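PDB 4YYC: putative trimethylamine methyltransferase from Rhizobium meliloti, which probably acts as a methyltransferase and belongs to the trimethylamine methyltransferase family. Local coordinates for residues Y341-L346 with L352-G357; G151-A156 with W395-L400; D195-H200 with V222-I227. All coordinates share one frame; numbering follows the deposited sequence.

Contact 2 opens first along the chain and closes last. Contact 3, then contact 1, lie in series within the loop it closes. Contacts 1 and 3 are on opposite sides of the chain's centre, about 29 Å apart between centres. Both belong to the large sheet and its helices. Strands 208-209, 240-245, 269-277, 313-322 and 354-355 run parallel in turn, as in the TIM-barrel fold known for this family. Contact 1 packs helix 334-350 on strand 354-355. Contact 3 joins helices 192-202 and 215-229, which come before and after strand 208-209. Contact 2 joins edge strand 153-155 of a separate four-stranded sheet to the turns after the other edge strand, 395-396, at the interface with the second subunit.

Contact 1: residues Y341-L346 with L352-G357; sequences YGAAQL and LPFRTG
The ring of Phe354 lies against the helix backbone at Ala344. Ala344 CA stands 3.6 Å from the ring centroid, only 11° off the ring normal, so this is a CH-pi contact over the face. The methyl presses on one side of the ring: Ala344 CB is 3.4 Å from Phe354 CE2. This is the tight part. With CG anti to the backbone N (chi1 179°), the phenyl reaches out from strand 354-355 to the helix. Ala343 makes the looser part. Its CB stays 3.9 Å from both CE1 and CZ of Phe354. No solvent side exists here, since all three touching residues are buried. Ala343 also touches Thr317 of strand 313-322, which runs parallel to strand 354-355. Helix 334-350 links these two neighbouring strands, giving a beta-alpha-beta crossover. The contact therefore packs the crossover helix onto the second of its strands. The backbone of Phe354 is hydrogen-bonded to that of Phe388, and Phe354 N to Asn387 OD1. No hydrogen bond or charge pair spans the two segments. The chemistry is apolar, so this contact rests on the fit of small alanines to a flat ring, not on directional bonds.

Contact 2: residues G151-A156 with W395-L400; sequences GNRRYA and WLEGGL
Arg153 stands on the extended strand 153-155, whereas Glu397 lies in two overlapping type I' turns between strands 395-396 and 401-403, closed by backbone bonds from Gly399 N to Leu396 O at 3.1 Å and from Leu400 N to Glu397 O at 3.2 Å.

The side chains of Arg153 and Glu397 meet at about a right angle. Arg153 has CG anti to its N (chi1 -173°) and runs straight from CG to NE, which carries the guanidinium across to the turns. It grips the carboxylate side-on with two nitrogens. Arg153 NE bonds to Glu397 OE1 at 2.9 Å. Arg153 NH2 bonds to Glu397 OE2 at 2.8 Å, and this N-H points well at its acceptor (162°). Both oxygens use their syn lone pairs. With one bond to each oxygen the salt bridge is bidentate, and the guanidinium and carboxylate planes are 8° apart. Leu400 CD1 lies at the guanidinium edge, 4.4 Å from Arg153 NH2.

Strands 153-155 and 395-396 are the outermost of a four-stranded sheet, with 145-147 and 401-403 between them. The salt bridge joins edge strand 153-155 to the turns that follow the other edge strand, 395-396. Arg153 also packs on Val401, and Phe470 of the second subunit packs on Glu397.

The arginine probably balances the charge of this buried carboxylate, and both carboxylate oxygens are bonded to it. Two parallel bonds restrict the rotation of both groups. The same guanidinium makes cation-pi contacts with Phe145 and with Phe470 of the second subunit, so the charged pair also meets aromatic rings, one of them across the subunit interface.

Contact 3: residues D195-H200 with V222-I227; sequences DMVYSH and VAMAKI
Asp195 O is gripped twice by Ser199. The backbone N of Ser199 gives the usual helical bond to Asp195 O at 2.9 Å. Ser199 OG adds a second bond to Asp195 O, at 2.7 Å. The two donors come from opposite faces of the carbonyl plane. Ser199 has chi1 -64°, which turns the hydroxyl back along the helix, so its polar group is satisfied within its own helix. The side chain of Ser199 packs on Phe161 and Arg162 of helix 158-170.

Helix 215-229 is met by Val197 and Tyr198. Met224, modelled as selenomethionine, reaches across to Val197, and the two side chains meet tip to tip. Val197 CG1 lies 4.0 Å from Met224 SE and 3.9 Å from Met224 CE. The nearest CA atoms across the contact, of Val197 and Met224, are 8.0 Å apart.

Helices 192-202 and 215-229 come before and after strand 208-209, the first strand of the parallel run in the large sheet. The arrangement is consistent with neighbouring helices in the outer layer of a TIM barrel. Val197 also touches Phe208 of that strand, so it lies between the strand and the second helix.

The chain of Met224 bends at its last torsion (chi3 77°), which swings the terminal methyl toward the backbone N of Tyr198. Met224 CE ends 3.8 Å from Tyr198 N and 4.1 Å from Tyr198 CB. The ring of Tyr198 leads away from this methyl; its OH is hydrogen-bonded to Asp506 OD1 of helix 503-518. Helix 503-518 reaches both segments. Phe512 packs on Met224, and Lys517 forms a salt bridge with Asp195.

Contact 1: residues Y341-L346 with L352-G357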
loop_
_atom_site.group_PDB
_atom_site.type_symbol
_atom_site.label_atom_id
_atom_site.label_comp_id
_atom_site.label_asym_id
_atom_site.label_seq_id
_atom_site.Cartn_x
_atom_site.Cartn_y
_atom_site.Cartn_z
ATOM N N TYR A 341 -6.343 -5.128 9.974
ATOM C CA TYR A 341 -6.957 -3.840 10.325
ATOM C C TYR A 341 -7.955 -4.032 11.466
ATOM O O TYR A 341 -8.012 -3.243 12.393
ATOM C CB TYR A 341 -7.708 -3.217 9.142
ATOM C CG TYR A 341 -6.888 -2.469 8.103
ATOM C CD1 TYR A 341 -6.073 -1.388 8.463
ATOM C CD2 TYR A 341 -6.938 -2.817 6.759
ATOM C CE1 TYR A 341 -5.385 -0.660 7.510
ATOM C CE2 TYR A 341 -6.203 -2.113 5.815
ATOM C CZ TYR A 341 -5.450 -1.041 6.195
ATOM O OH TYR A 341 -4.707 -0.331 5.286
ATOM N N GLY A 342 -8.774 -5.075 11.365
ATOM C CA GLY A 342 -9.770 -5.374 12.352
ATOM C C GLY A 342 -9.148 -5.762 13.688
ATOM O O GLY A 342 -9.606 -5.334 14.775
ATOM N N ALA A 343 -8.102 -6.550 13.625
ATOM C CA ALA A 343 -7.453 -7.016 14.853
ATOM C C ALA A 343 -6.862 -5.811 15.609
ATOM O O ALA A 343 -6.880 -5.735 16.849
ATOM C CB ALA A 343 -6.385 -8.056 14.540
ATOM N N ALA A 344 -6.316 -4.850 14.885
ATOM C CA ALA A 344 -5.810 -3.628 15.528
ATOM C C ALA A 344 -6.895 -2.872 16.296
ATOM O O ALA A 344 -6.659 -2.387 17.415
ATOM C CB ALA A 344 -5.182 -2.710 14.492
ATOM N N GLN A 345 -8.090 -2.799 15.716
ATOM C CA GLN A 345 -9.208 -2.217 16.390
ATOM C C GLN A 345 -9.525 -2.964 17.674
ATOM O O GLN A 345 -9.733 -2.326 18.731
ATOM C CB GLN A 345 -10.467 -2.184 15.510
ATOM C CG GLN A 345 -10.322 -1.317 14.286
ATOM C CD GLN A 345 -11.585 -1.273 13.447
ATOM O OE1 GLN A 345 -11.652 -1.890 12.375
ATOM N NE2 GLN A 345 -12.587 -0.598 13.958
ATOM N N LEU A 346 -9.553 -4.284 17.592
ATOM C CA LEU A 346 -9.845 -5.117 18.791
ATOM C C LEU A 346 -8.778 -4.984 19.856
ATOM O O LEU A 346 -9.071 -4.990 21.058
ATOM C CB LEU A 346 -10.008 -6.570 18.388
ATOM C CG LEU A 346 -11.239 -6.817 17.512
ATOM C CD1 LEU A 346 -11.083 -8.195 16.880
ATOM C CD2 LEU A 346 -12.545 -6.645 18.250
ATOM N N LEU A 352 -4.168 -3.383 24.792
ATOM C CA LEU A 352 -2.819 -3.915 24.659
ATOM C C LEU A 352 -2.143 -3.364 23.427
ATOM O O LEU A 352 -2.781 -3.215 22.367
ATOM C CB LEU A 352 -2.832 -5.450 24.533
ATOM C CG LEU A 352 -3.492 -6.216 25.691
ATOM C CD1 LEU A 352 -3.430 -7.708 25.415
ATOM C CD2 LEU A 352 -2.894 -5.845 27.016
ATOM N N PRO A 353 -0.832 -3.079 23.530
ATOM C CA PRO A 353 -0.107 -2.776 22.291
ATOM C C PRO A 353 -0.208 -3.914 21.264
ATOM O O PRO A 353 -0.332 -5.068 21.637
ATOM C CB PRO A 353 1.347 -2.587 22.759
ATOM C CG PRO A 353 1.262 -2.390 24.214
ATOM C CD PRO A 353 0.069 -3.173 24.689
ATOM N N PHE A 354 -0.188 -3.558 19.984
ATOM C CA PHE A 354 -0.561 -4.447 18.895
ATOM C C PHE A 354 0.658 -4.716 17.990
ATOM O O PHE A 354 1.397 -3.801 17.641
ATOM C CB PHE A 354 -1.695 -3.764 18.095
ATOM C CG PHE A 354 -2.160 -4.551 16.939
ATOM C CD1 PHE A 354 -2.685 -5.805 17.105
ATOM C CD2 PHE A 354 -2.074 -4.019 15.670
ATOM C CE1 PHE A 354 -3.113 -6.552 16.012
ATOM C CE2 PHE A 354 -2.485 -4.743 14.574
ATOM C CZ PHE A 354 -3.034 -6.012 14.746
ATOM N N ARG A 355 0.801 -5.979 17.590
ATOM C CA ARG A 355 1.812 -6.426 16.632
ATOM C C ARG A 355 1.113 -7.189 15.522
ATOM O O ARG A 355 0.259 -8.026 15.764
ATOM C CB ARG A 355 2.829 -7.377 17.303
ATOM C CG ARG A 355 3.771 -8.132 16.360
ATOM C CD ARG A 355 3.268 -9.523 16.040
ATOM N NE ARG A 355 3.837 -10.061 14.822
ATOM C CZ ARG A 355 4.054 -11.348 14.584
ATOM N NH1 ARG A 355 3.912 -12.284 15.512
ATOM N NH2 ARG A 355 4.478 -11.706 13.386
ATOM N N THR A 356 1.458 -6.865 14.283
ATOM C CA THR A 356 1.002 -7.584 13.090
ATOM C C THR A 356 1.850 -7.100 11.907
ATOM O O THR A 356 2.704 -6.253 12.041
ATOM C CB THR A 356 -0.513 -7.385 12.741
ATOM O OG1 THR A 356 -0.947 -8.442 11.853
ATOM C CG2 THR A 356 -0.783 -6.057 12.069
ATOM N N GLY A 357 1.618 -7.700 10.763
ATOM C CA GLY A 357 2.136 -7.160 9.507
ATOM C C GLY A 357 3.604 -7.274 9.283
ATOM O O GLY A 357 4.254 -8.252 9.703
#

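Contact 2: residues G151-A156 with W395-L400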
loop_
_atom_site.group_PDB
_atom_site.type_symbol
_atom_site.label_atom_id
_atom_site.label_comp_id
_atom_site.label_asym_id
_atom_site.label_seq_id
_atom_site.Cartn_x
_atom_site.Cartn_y
_atom_site.Cartn_z
ATOM N N GLY A 151 24.175 -14.386 -4.266
ATOM C CA GLY A 151 22.989 -15.004 -4.862
ATOM C C GLY A 151 22.695 -16.455 -4.461
ATOM O O GLY A 151 21.800 -17.095 -5.046
ATOM N N ASN A 152 23.396 -16.979 -3.470
ATOM C CA ASN A 152 23.200 -18.357 -3.099
ATOM C C ASN A 152 22.093 -18.461 -2.057
ATOM O O ASN A 152 22.060 -17.673 -1.083
ATOM C CB ASN A 152 24.449 -18.932 -2.466
ATOM C CG ASN A 152 25.675 -18.842 -3.357
ATOM O OD1 ASN A 152 26.696 -18.217 -2.998
ATOM N ND2 ASN A 152 25.590 -19.439 -4.500
ATOM N N ARG A 153 21.194 -19.415 -2.258
ATOM C CA ARG A 153 20.250 -19.802 -1.211
ATOM C C ARG A 153 20.920 -20.911 -0.421
ATOM O O ARG A 153 21.182 -21.984 -0.974
ATOM C CB ARG A 153 18.942 -20.297 -1.797
ATOM C CG ARG A 153 17.828 -20.573 -0.820
ATOM C CD ARG A 153 16.609 -21.119 -1.517
ATOM N NE ARG A 153 15.504 -21.478 -0.661
ATOM C CZ ARG A 153 15.356 -22.637 -0.033
ATOM N NH1 ARG A 153 16.303 -23.580 -0.096
ATOM N NH2 ARG A 153 14.259 -22.868 0.644
ATOM N N ARG A 154 21.144 -20.687 0.861
ATOM C CA ARG A 154 21.900 -21.647 1.672
ATOM C C ARG A 154 21.500 -21.527 3.123
ATOM O O ARG A 154 20.898 -20.519 3.516
ATOM C CB ARG A 154 23.375 -21.395 1.478
ATOM C CG ARG A 154 23.831 -19.994 1.849
ATOM C CD ARG A 154 25.338 -19.886 1.963
ATOM N NE ARG A 154 25.744 -18.506 2.220
ATOM C CZ ARG A 154 25.645 -17.889 3.410
ATOM N NH1 ARG A 154 25.159 -18.502 4.488
ATOM N NH2 ARG A 154 26.013 -16.634 3.516
ATOM N N TYR A 155 21.879 -22.495 3.971
ATOM C CA TYR A 155 21.588 -22.338 5.400
ATOM C C TYR A 155 22.289 -21.129 5.959
ATOM O O TYR A 155 23.437 -20.811 5.578
ATOM C CB TYR A 155 22.061 -23.575 6.206
ATOM C CG TYR A 155 21.147 -24.730 6.004
ATOM C CD1 TYR A 155 19.954 -24.765 6.638
ATOM C CD2 TYR A 155 21.455 -25.762 5.133
ATOM C CE1 TYR A 155 19.080 -25.815 6.469
ATOM C CE2 TYR A 155 20.571 -26.814 4.945
ATOM C CZ TYR A 155 19.393 -26.817 5.618
ATOM O OH TYR A 155 18.456 -27.810 5.513
ATOM N N ALA A 156 21.574 -20.424 6.809
ATOM C CA ALA A 156 22.100 -19.257 7.507
ATOM C C ALA A 156 23.159 -19.648 8.541
ATOM O O ALA A 156 23.091 -20.727 9.102
ATOM C CB ALA A 156 20.956 -18.588 8.233
ATOM N N TRP A 395 12.234 -10.446 5.034
ATOM C CA TRP A 395 11.510 -11.699 4.785
ATOM C C TRP A 395 11.318 -11.983 3.303
ATOM O O TRP A 395 10.820 -11.128 2.544
ATOM C CB TRP A 395 10.149 -11.570 5.454
ATOM C CG TRP A 395 9.097 -12.583 5.234
ATOM C CD1 TRP A 395 8.453 -12.902 4.065
ATOM C CD2 TRP A 395 8.453 -13.362 6.253
ATOM N NE1 TRP A 395 7.417 -13.792 4.314
ATOM C CE2 TRP A 395 7.410 -14.095 5.640
ATOM C CE3 TRP A 395 8.667 -13.530 7.633
ATOM C CZ2 TRP A 395 6.608 -14.962 6.355
ATOM C CZ3 TRP A 395 7.861 -14.373 8.310
ATOM C CH2 TRP A 395 6.866 -15.094 7.674
ATOM N N LEU A 396 11.598 -13.219 2.916
ATOM C CA LEU A 396 11.324 -13.689 1.590
ATOM C C LEU A 396 10.869 -15.144 1.706
ATOM O O LEU A 396 11.087 -15.825 2.727
ATOM C CB LEU A 396 12.638 -13.545 0.750
ATOM C CG LEU A 396 12.545 -13.573 -0.753
ATOM C CD1 LEU A 396 11.651 -12.469 -1.299
ATOM C CD2 LEU A 396 13.942 -13.408 -1.325
ATOM N N GLU A 397 10.233 -15.642 0.658
ATOM C CA GLU A 397 9.939 -17.035 0.493
ATOM C C GLU A 397 9.096 -17.537 1.660
ATOM O O GLU A 397 9.340 -18.593 2.233
ATOM C CB GLU A 397 11.241 -17.859 0.280
ATOM C CG GLU A 397 10.982 -19.177 -0.387
ATOM C CD GLU A 397 12.204 -20.055 -0.401
ATOM O OE1 GLU A 397 13.240 -19.674 -1.021
ATOM O OE2 GLU A 397 12.173 -21.111 0.249
ATOM N N GLY A 398 8.086 -16.765 2.044
ATOM C CA GLY A 398 7.141 -17.223 3.010
ATOM C C GLY A 398 7.708 -17.422 4.392
ATOM O O GLY A 398 7.105 -18.142 5.226
ATOM N N GLY A 399 8.834 -16.780 4.685
ATOM C CA GLY A 399 9.442 -16.893 5.998
ATOM C C GLY A 399 10.594 -17.858 6.065
ATOM O O GLY A 399 11.193 -17.999 7.117
ATOM N N LEU A 400 10.916 -18.542 4.969
ATOM C CA LEU A 400 12.036 -19.476 4.958
ATOM C C LEU A 400 13.349 -18.825 4.707
ATOM O O LEU A 400 14.396 -19.428 4.977
ATOM C CB LEU A 400 11.822 -20.586 3.914
ATOM C CG LEU A 400 10.815 -21.645 4.248
ATOM C CD1 LEU A 400 10.591 -22.567 3.070
ATOM C CD2 LEU A 400 11.269 -22.452 5.456
#

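Contact 3: residues D195-H200 with V222-I227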
loop_
_atom_site.group_PDB
_atom_site.type_symbol
_atom_site.label_atom_id
_atom_site.label_comp_id
_atom_site.label_asym_id
_atom_site.label_seq_id
_atom_site.Cartn_x
_atom_site.Cartn_y
_atom_site.Cartn_z
ATOM N N ASP A 195 24.984 -16.966 21.635
ATOM C CA ASP A 195 25.627 -16.154 20.569
ATOM C C ASP A 195 24.680 -15.176 19.894
ATOM O O ASP A 195 25.110 -14.082 19.491
ATOM C CB ASP A 195 26.291 -17.078 19.553
ATOM C CG ASP A 195 27.400 -17.868 20.169
ATOM O OD1 ASP A 195 28.481 -17.292 20.498
ATOM O OD2 ASP A 195 27.198 -19.066 20.419
HETATM N N MSE A 196 23.425 -15.592 19.766
HETATM C CA MSE A 196 22.388 -14.758 19.122
HETATM C C MSE A 196 22.178 -13.557 20.031
HETATM O O MSE A 196 22.245 -12.422 19.567
HETATM C CB MSE A 196 21.158 -15.594 18.893
HETATM C CG MSE A 196 21.380 -16.607 17.773
HETATM SE SE MSE A 196 20.098 -18.123 17.917
HETATM C CE MSE A 196 18.667 -17.179 17.105
ATOM N N VAL A 197 21.895 -13.771 21.324
ATOM C CA VAL A 197 21.706 -12.615 22.213
ATOM C C VAL A 197 22.978 -11.740 22.259
ATOM O O VAL A 197 22.928 -10.505 22.171
ATOM C CB VAL A 197 21.265 -13.039 23.631
ATOM C CG1 VAL A 197 21.295 -11.860 24.599
ATOM C CG2 VAL A 197 19.887 -13.711 23.569
ATOM N N TYR A 198 24.128 -12.374 22.392
ATOM C CA TYR A 198 25.385 -11.637 22.431
ATOM C C TYR A 198 25.540 -10.746 21.207
ATOM O O TYR A 198 26.006 -9.600 21.314
ATOM C CB TYR A 198 26.576 -12.575 22.519
ATOM C CG TYR A 198 27.909 -11.828 22.551
ATOM C CD1 TYR A 198 28.363 -11.222 23.727
ATOM C CD2 TYR A 198 28.679 -11.697 21.427
ATOM C CE1 TYR A 198 29.595 -10.555 23.775
ATOM C CE2 TYR A 198 29.887 -11.014 21.439
ATOM C CZ TYR A 198 30.345 -10.431 22.613
ATOM O OH TYR A 198 31.552 -9.758 22.575
ATOM N N SER A 199 25.153 -11.267 20.046
ATOM C CA SER A 199 25.286 -10.497 18.786
ATOM C C SER A 199 24.487 -9.196 18.822
ATOM O O SER A 199 24.954 -8.158 18.374
ATOM C CB SER A 199 24.871 -11.359 17.581
ATOM O OG SER A 199 25.759 -12.433 17.467
ATOM N N HIS A 200 23.273 -9.237 19.377
ATOM C CA HIS A 200 22.454 -8.034 19.544
ATOM C C HIS A 200 23.091 -7.013 20.482
ATOM O O HIS A 200 22.812 -5.832 20.378
ATOM C CB HIS A 200 21.048 -8.388 20.026
ATOM C CG HIS A 200 20.212 -9.091 18.987
ATOM N ND1 HIS A 200 19.770 -8.456 17.847
ATOM C CD2 HIS A 200 19.745 -10.358 18.909
ATOM C CE1 HIS A 200 19.068 -9.299 17.120
ATOM N NE2 HIS A 200 19.030 -10.460 17.743
ATOM N N VAL A 222 17.624 -13.593 30.303
ATOM C CA VAL A 222 17.447 -12.711 31.466
ATOM C C VAL A 222 18.785 -12.519 32.172
ATOM O O VAL A 222 19.117 -11.413 32.578
ATOM C CB VAL A 222 16.323 -13.227 32.407
ATOM C CG1 VAL A 222 16.278 -12.423 33.706
ATOM C CG2 VAL A 222 14.983 -13.172 31.703
ATOM N N ALA A 223 19.554 -13.569 32.348
ATOM C CA ALA A 223 20.836 -13.459 33.028
ATOM C C ALA A 223 21.807 -12.541 32.266
ATOM O O ALA A 223 22.507 -11.722 32.884
ATOM C CB ALA A 223 21.441 -14.860 33.255
HETATM N N MSE A 224 21.835 -12.669 30.943
HETATM C CA MSE A 224 22.648 -11.810 30.119
HETATM C C MSE A 224 22.179 -10.389 30.224
HETATM O O MSE A 224 22.987 -9.495 30.293
HETATM C CB MSE A 224 22.610 -12.315 28.692
HETATM C CG MSE A 224 23.478 -13.563 28.632
HETATM SE SE MSE A 224 23.477 -14.397 26.856
HETATM C CE MSE A 224 24.675 -13.090 26.092
ATOM N N ALA A 225 20.867 -10.163 30.174
ATOM C CA ALA A 225 20.313 -8.830 30.288
ATOM C C ALA A 225 20.707 -8.191 31.606
ATOM O O ALA A 225 21.002 -6.964 31.652
ATOM C CB ALA A 225 18.797 -8.865 30.174
ATOM N N LYS A 226 20.720 -8.982 32.686
ATOM C CA LYS A 226 21.115 -8.443 34.002
ATOM C C LYS A 226 22.574 -8.069 34.057
ATOM O O LYS A 226 22.914 -7.074 34.692
ATOM C CB LYS A 226 20.758 -9.393 35.129
ATOM C CG LYS A 226 19.277 -9.523 35.342
ATOM C CD LYS A 226 18.884 -10.384 36.542
ATOM C CE LYS A 226 17.385 -10.307 36.730
ATOM N NZ LYS A 226 16.959 -10.892 37.996
ATOM N N ILE A 227 23.447 -8.841 33.407
ATOM C CA ILE A 227 24.852 -8.451 33.255
ATOM C C ILE A 227 24.975 -7.090 32.535
ATOM O O ILE A 227 25.777 -6.242 32.922
ATOM C CB ILE A 227 25.657 -9.542 32.506
ATOM C CG1 ILE A 227 25.818 -10.766 33.411
ATOM C CG2 ILE A 227 27.034 -9.027 32.089
ATOM C CD1 ILE A 227 26.106 -12.091 32.744
#